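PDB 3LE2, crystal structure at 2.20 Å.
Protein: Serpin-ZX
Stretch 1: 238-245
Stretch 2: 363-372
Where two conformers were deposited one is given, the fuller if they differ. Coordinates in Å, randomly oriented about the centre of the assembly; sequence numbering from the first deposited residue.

Stretch 1 (238-245) MYFYLPDA
Stretch 2 363-372: DFVADHPFLL

Stretch 1 is an extended strand from Met238 to Pro243, ending in a short loop at Asp244 and Ala245. Stretch 2 is two strand segments, 363-365 and 370-372, joined by a bend at Ala366 to Pro369. The second segment runs antiparallel to 238-243, at 159° and 4.6 Å at closest approach. The first crosses the same strand almost at right angles, 94°, with the axes 8.9 Å apart.

The register pairs Phe240 with Leu372 (CA to CA 5.0 Å) and Tyr241 with Leu371 (CA to CA 4.9 Å). Tyr241 and Leu371 form the hydrogen-bonded pair. Tyr241 N donates to Leu371 O at 3.0 Å, and Leu371 N to Tyr241 O at 2.9 Å. Phe240 and Leu372 form a non-hydrogen-bonded pair. Beside it, Leu372 CA lies 3.3 Å from Tyr239 O in a CA-H...O contact.

In the strands, phi/psi is -115/125 at Phe240, -111/107 at Tyr241 and -90/159 at Leu371. The bend runs through Ala366 at -92/63, Asp367 at -97/24, His368, extended at -157/170, and Pro369 at -58/137.

Side chains of Tyr241 (chi1 m) and Leu371 (m, t) share one face of the sheet, with CB to CB at 3.9 Å. Those of Phe240 and Leu372 share the other. Leu372 (m, t) lays CD2 over a face of the Phe240 ring, 3.9 Å from its centroid. Met238 (t, t, m) brings SD to 4.0 Å from the same Leu372 CD2. The Phe240 ring (chi1 m, chi2 -110°) meets Phe370 (chi1 p, chi2 -89°) near its own edge, with Phe240 CD1 to Phe370 CE2 at 3.4 Å. The two planes are oblique at 42°, centroids 5.5 Å apart.

Leu242 (t, p) is the main bump, with the largest covered area. It fills a hollow lined by Phe364, Val365, Ala366, His368 and Phe370. Leu242 CD2 sits 3.9 Å from the Phe364 ring centroid, almost on the ring normal. Leu242 CD1 lies over a face of the His368 ring, 3.9 Å from the centroid. Both methyls present C-H groups to pi faces, which buries apolar surface. Leu242 CD1 also reaches Ala366 CB at 4.0 Å and Phe370 CB at 3.8 Å. Phe364 (chi1 t, chi2 94°) leaves the backbone sideways, but the end of its ring comes nearer, with Phe364 CZ 3.7 Å from Phe240 CB.

His368 (chi1 p, chi2 -76°) points toward stretch 1 and closes this end. His368 NE2 donates to Pro243 O at 2.8 Å, nearly straight at 168°. His368 ND1 donates to Asp367 OD1 at 2.6 Å, so both ring nitrogens are used and the imidazole is held in place. Next to it, Pro243 CD abuts Pro369 O at 3.3 Å.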

# COMPACT_ATOMS: atom_id res chain seq x y z
N MET A 238 2.35 -5.99 10.13
CA MET A 238 2.10 -6.65 8.86
C MET A 238 1.22 -7.85 9.13
O MET A 238 1.44 -8.59 10.09
CB MET A 238 3.42 -7.07 8.15
CG MET A 238 3.20 -7.90 6.87
SD MET A 238 4.72 -8.38 6.02
CE MET A 238 5.13 -6.84 5.18
N TYR A 239 0.21 -8.01 8.30
CA TYR A 239 -0.71 -9.12 8.46
C TYR A 239 -0.60 -10.05 7.28
O TYR A 239 -0.46 -9.60 6.12
CB TYR A 239 -2.14 -8.59 8.64
CG TYR A 239 -2.30 -7.80 9.92
CD1 TYR A 239 -2.44 -8.45 11.15
CD2 TYR A 239 -2.27 -6.42 9.91
CE1 TYR A 239 -2.54 -7.72 12.33
CE2 TYR A 239 -2.38 -5.70 11.07
CZ TYR A 239 -2.52 -6.34 12.28
OH TYR A 239 -2.64 -5.58 13.41
N PHE A 240 -0.64 -11.35 7.58
CA PHE A 240 -0.57 -12.40 6.57
C PHE A 240 -1.89 -13.14 6.58
O PHE A 240 -2.32 -13.62 7.62
CB PHE A 240 0.55 -13.39 6.91
CG PHE A 240 1.92 -12.77 6.96
CD1 PHE A 240 2.86 -13.05 5.98
CD2 PHE A 240 2.27 -11.91 7.99
CE1 PHE A 240 4.11 -12.48 6.02
CE2 PHE A 240 3.52 -11.34 8.04
CZ PHE A 240 4.45 -11.63 7.05
N TYR A 241 -2.53 -13.22 5.41
CA TYR A 241 -3.79 -13.92 5.26
C TYR A 241 -3.56 -15.17 4.43
O TYR A 241 -3.37 -15.09 3.21
CB TYR A 241 -4.85 -13.02 4.63
CG TYR A 241 -5.00 -11.71 5.35
CD1 TYR A 241 -6.09 -11.46 6.20
CD2 TYR A 241 -4.04 -10.71 5.20
CE1 TYR A 241 -6.21 -10.24 6.88
CE2 TYR A 241 -4.15 -9.49 5.86
CZ TYR A 241 -5.23 -9.26 6.70
OH TYR A 241 -5.30 -8.04 7.33
N LEU A 242 -3.59 -16.31 5.11
CA LEU A 242 -3.18 -17.59 4.55
C LEU A 242 -4.36 -18.56 4.35
O LEU A 242 -4.88 -19.11 5.31
CB LEU A 242 -2.15 -18.21 5.49
CG LEU A 242 -1.42 -19.48 5.06
CD1 LEU A 242 -0.53 -19.21 3.86
CD2 LEU A 242 -0.59 -20.03 6.23
N PRO A 243 -4.77 -18.78 3.09
CA PRO A 243 -5.82 -19.76 2.81
C PRO A 243 -5.39 -21.13 3.30
O PRO A 243 -4.20 -21.41 3.31
CB PRO A 243 -5.87 -19.79 1.28
CG PRO A 243 -5.22 -18.53 0.84
CD PRO A 243 -4.18 -18.22 1.86
N ASP A 244 -6.34 -21.97 3.71
CA ASP A 244 -6.02 -23.35 4.05
C ASP A 244 -5.50 -24.08 2.82
O ASP A 244 -4.52 -24.82 2.90
CB ASP A 244 -7.24 -24.08 4.63
CG ASP A 244 -7.69 -23.49 5.97
OD1 ASP A 244 -6.95 -22.68 6.55
OD2 ASP A 244 -8.79 -23.85 6.44
N ALA A 245 -6.16 -23.87 1.68
CA ALA A 245 -5.78 -24.54 0.43
C ALA A 245 -4.62 -23.84 -0.31
O ALA A 245 -4.56 -22.61 -0.39
CB ALA A 245 -7.01 -24.69 -0.49
N ASP A 363 -0.79 -24.19 13.97
CA ASP A 363 0.21 -24.07 12.91
C ASP A 363 -0.08 -22.87 12.03
O ASP A 363 -1.24 -22.54 11.75
CB ASP A 363 0.28 -25.33 12.04
CG ASP A 363 0.82 -26.54 12.78
OD1 ASP A 363 1.54 -26.37 13.79
OD2 ASP A 363 0.53 -27.68 12.35
N PHE A 364 0.99 -22.21 11.61
CA PHE A 364 0.89 -21.22 10.57
C PHE A 364 2.10 -21.45 9.65
O PHE A 364 3.21 -21.00 9.93
CB PHE A 364 0.89 -19.81 11.16
CG PHE A 364 0.55 -18.74 10.16
CD1 PHE A 364 -0.75 -18.29 10.02
CD2 PHE A 364 1.54 -18.19 9.35
CE1 PHE A 364 -1.07 -17.31 9.09
CE2 PHE A 364 1.23 -17.21 8.42
CZ PHE A 364 -0.08 -16.77 8.29
N VAL A 365 1.88 -22.20 8.58
CA VAL A 365 2.96 -22.56 7.67
C VAL A 365 2.69 -21.98 6.29
O VAL A 365 1.85 -22.48 5.55
CB VAL A 365 3.16 -24.08 7.59
CG1 VAL A 365 4.23 -24.44 6.54
CG2 VAL A 365 3.54 -24.63 8.97
N ALA A 366 3.37 -20.90 5.96
CA ALA A 366 3.03 -20.14 4.76
C ALA A 366 3.83 -20.64 3.57
O ALA A 366 4.64 -19.91 2.99
CB ALA A 366 3.28 -18.66 4.99
N ASP A 367 3.61 -21.90 3.22
CA ASP A 367 4.33 -22.51 2.12
C ASP A 367 3.51 -22.46 0.85
O ASP A 367 3.67 -23.28 -0.05
CB ASP A 367 4.67 -23.96 2.47
CG ASP A 367 3.43 -24.81 2.65
OD1 ASP A 367 2.31 -24.25 2.66
OD2 ASP A 367 3.57 -26.04 2.79
N HIS A 368 2.59 -21.49 0.79
CA HIS A 368 1.80 -21.27 -0.42
C HIS A 368 1.31 -19.83 -0.40
O HIS A 368 1.49 -19.14 0.59
CB HIS A 368 0.65 -22.28 -0.51
CG HIS A 368 -0.19 -22.35 0.72
ND1 HIS A 368 0.23 -22.99 1.87
CD2 HIS A 368 -1.43 -21.88 0.99
CE1 HIS A 368 -0.71 -22.91 2.79
NE2 HIS A 368 -1.73 -22.24 2.28
N PRO A 369 0.73 -19.35 -1.52
CA PRO A 369 0.38 -17.93 -1.65
C PRO A 369 -0.57 -17.38 -0.58
O PRO A 369 -1.56 -18.00 -0.21
CB PRO A 369 -0.26 -17.86 -3.03
CG PRO A 369 0.46 -18.93 -3.79
CD PRO A 369 0.60 -20.06 -2.80
N PHE A 370 -0.24 -16.18 -0.11
CA PHE A 370 -0.99 -15.52 0.94
C PHE A 370 -1.10 -14.04 0.61
O PHE A 370 -0.35 -13.53 -0.22
CB PHE A 370 -0.30 -15.71 2.30
CG PHE A 370 1.19 -15.40 2.31
CD1 PHE A 370 2.12 -16.38 2.01
CD2 PHE A 370 1.65 -14.15 2.69
CE1 PHE A 370 3.50 -16.11 2.04
CE2 PHE A 370 3.02 -13.87 2.72
CZ PHE A 370 3.95 -14.86 2.40
N LEU A 371 -2.07 -13.37 1.23
CA LEU A 371 -2.19 -11.93 1.10
C LEU A 371 -1.39 -11.25 2.17
O LEU A 371 -1.06 -11.85 3.19
CB LEU A 371 -3.64 -11.47 1.22
CG LEU A 371 -4.54 -11.73 0.02
CD1 LEU A 371 -5.96 -11.32 0.35
CD2 LEU A 371 -4.01 -10.98 -1.21
N LEU A 372 -1.05 -9.99 1.92
CA LEU A 372 -0.28 -9.16 2.83
C LEU A 372 -0.99 -7.83 3.02
O LEU A 372 -1.50 -7.26 2.06
CB LEU A 372 1.10 -8.85 2.24
CG LEU A 372 2.16 -9.93 2.16
CD1 LEU A 372 3.43 -9.33 1.57
CD2 LEU A 372 2.41 -10.51 3.54